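Local coordinates for protein phosphoserine phosphatase (Thermococcus onnurineus, PDB 4AP9) that probably hydrolyses L-phosphoserine to serine and phosphate with the help of magnesium, the last step of serine biosynthesis, at residues I14-G18 against T19-F23. Sequence-based numbering, arbitrary orientation.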
loop_
_atom_site.group_PDB
_atom_site.type_symbol
_atom_site.label_atom_id
_atom_site.label_comp_id
_atom_site.label_asym_id
_atom_site.label_seq_id
_atom_site.Cartn_x
_atom_site.Cartn_y
_atom_site.Cartn_z
ATOM N N ILE A 14 -0.582 3.859 -27.293
ATOM C CA ILE A 14 0.351 3.989 -28.401
ATOM C C ILE A 14 1.186 5.258 -28.280
ATOM O O ILE A 14 0.641 6.367 -28.261
ATOM C CB ILE A 14 -0.383 4.018 -29.772
ATOM C CG1 ILE A 14 -1.268 2.779 -29.944
ATOM C CG2 ILE A 14 0.634 4.131 -30.914
ATOM C CD1 ILE A 14 -2.235 2.900 -31.082
ATOM N N ASP A 15 2.507 5.093 -28.192
ATOM C CA ASP A 15 3.428 6.220 -28.292
ATOM C C ASP A 15 3.528 6.557 -29.775
ATOM O O ASP A 15 4.024 5.747 -30.554
ATOM C CB ASP A 15 4.793 5.843 -27.715
ATOM C CG ASP A 15 5.722 7.034 -27.569
ATOM O OD1 ASP A 15 5.222 8.169 -27.450
ATOM O OD2 ASP A 15 6.959 6.835 -27.573
ATOM N N ILE A 16 3.028 7.734 -30.155
ATOM C CA ILE A 16 2.805 8.105 -31.552
ATOM C C ILE A 16 4.059 8.050 -32.422
ATOM O O ILE A 16 4.048 7.460 -33.500
ATOM C CB ILE A 16 2.179 9.516 -31.636
ATOM C CG1 ILE A 16 0.790 9.492 -31.006
ATOM C CG2 ILE A 16 2.074 9.986 -33.087
ATOM C CD1 ILE A 16 0.172 10.870 -30.833
ATOM N N GLU A 17 5.140 8.649 -31.960
ATOM C CA GLU A 17 6.324 8.762 -32.810
ATOM C C GLU A 17 6.994 7.422 -33.044
ATOM O O GLU A 17 7.326 6.711 -32.105
ATOM C CB GLU A 17 7.321 9.748 -32.208
ATOM C CG GLU A 17 6.756 11.144 -32.036
ATOM C CD GLU A 17 7.564 11.965 -31.047
ATOM O OE1 GLU A 17 7.674 11.554 -29.869
ATOM O OE2 GLU A 17 8.091 13.021 -31.444
ATOM N N GLY A 18 7.203 7.084 -34.309
ATOM C CA GLY A 18 7.862 5.832 -34.645
ATOM C C GLY A 18 6.916 4.643 -34.666
ATOM O O GLY A 18 7.331 3.518 -34.934
ATOM N N THR A 19 5.641 4.883 -34.380
ATOM C CA THR A 19 4.631 3.850 -34.554
ATOM C C THR A 19 3.624 4.296 -35.603
ATOM O O THR A 19 3.456 3.621 -36.620
ATOM C CB THR A 19 3.893 3.523 -33.247
ATOM O OG1 THR A 19 3.185 4.688 -32.805
ATOM C CG2 THR A 19 4.888 3.070 -32.161
ATOM N N LEU A 20 2.970 5.437 -35.361
ATOM C CA LEU A 20 1.947 5.942 -36.279
ATOM C C LEU A 20 2.478 6.945 -37.295
ATOM O O LEU A 20 1.885 7.115 -38.364
ATOM C CB LEU A 20 0.788 6.579 -35.506
ATOM C CG LEU A 20 0.078 5.733 -34.444
ATOM C CD1 LEU A 20 -1.097 6.516 -33.868
ATOM C CD2 LEU A 20 -0.395 4.403 -35.030
ATOM N N THR A 21 3.581 7.611 -36.966
ATOM C CA THR A 21 4.169 8.597 -37.869
ATOM C C THR A 21 5.692 8.534 -37.825
ATOM O O THR A 21 6.281 8.213 -36.791
ATOM C CB THR A 21 3.726 10.014 -37.502
ATOM O OG1 THR A 21 4.266 10.944 -38.442
ATOM C CG2 THR A 21 4.216 10.391 -36.119
ATOM N N ASP A 22 6.349 8.823 -38.943
ATOM C CA ASP A 22 7.796 8.957 -38.872
ATOM C C ASP A 22 8.229 10.416 -38.784
ATOM O O ASP A 22 9.412 10.706 -38.884
ATOM C CB ASP A 22 8.515 8.215 -40.005
ATOM C CG ASP A 22 7.982 8.574 -41.363
ATOM O OD1 ASP A 22 6.847 8.150 -41.680
ATOM O OD2 ASP A 22 8.699 9.270 -42.122
ATOM N N PHE A 23 7.274 11.322 -38.574
ATOM C CA PHE A 23 7.615 12.726 -38.334
ATOM C C PHE A 23 8.313 12.921 -36.989
ATOM O O PHE A 23 7.865 12.423 -35.953
ATOM C CB PHE A 23 6.398 13.655 -38.433
ATOM C CG PHE A 23 6.740 15.098 -38.181
ATOM C CD1 PHE A 23 7.513 15.803 -39.088
ATOM C CD2 PHE A 23 6.336 15.732 -37.013
ATOM C CE1 PHE A 23 7.858 17.128 -38.854
ATOM C CE2 PHE A 23 6.683 17.057 -36.769
ATOM C CZ PHE A 23 7.434 17.754 -37.697
HETATM O O HOH W 1 7.639 14.415 -33.632
#
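Ile16 O receives backbone N-H groups from both Thr19 and Leu20, because the chain folds back on itself directly after strand 11-15. Thr19 N approaches from above the carbonyl plane, while Leu20 N lies in that plane at 3.0 Å from Ile16 O. The bond from Thr19 closes a type II turn with Glu17 and Gly18 at its corners. Gly18 has phi 84°, where a side chain would jam against the carbonyl oxygen of Glu17. A third bond runs the other way, from Gly18 N to Thr21 O at 2.9 Å, and Glu17 and Thr21 form a single beta bridge.

The Thr19 side chain turns back over the strand end. Its chi1 of 63° turns the hydroxyl in against the chain. Thr19 OG1 lies 2.6 Å from Asp15 O. Ile16 O is also close to it. Ile14 CG2 also touches this hydroxyl. Ile14 CG2 also packs on Leu20 CG at 3.9 Å, the two side chains crossing at about a right angle. Leu87 of helix 82-93 touches both Ile14 and Leu20. Thr21 lays its CG2 against Ile16 CG2 at 3.7 Å, and its OG1 accepts from Phe23 N at 3.0 Å in an ST turn. With an alanine in place of Thr21, Phe23 N would probably lose this acceptor and Ile16 CG2 its methyl neighbour. A water donates to both Glu17 OE2 and Phe23 O, linking the Glu17 side chain to the backbone of Phe23. Asp15 points its carboxylate elsewhere, to a salt bridge with Lys141.

The run Asp-Ile-Glu-Gly-Thr resembles motif I (DxDGT) of the haloacid dehalogenase superfamily, with glutamate replacing the second aspartate. As in relatives, this tight loop follows a central strand of the Rossmann-like core, at the probable active site.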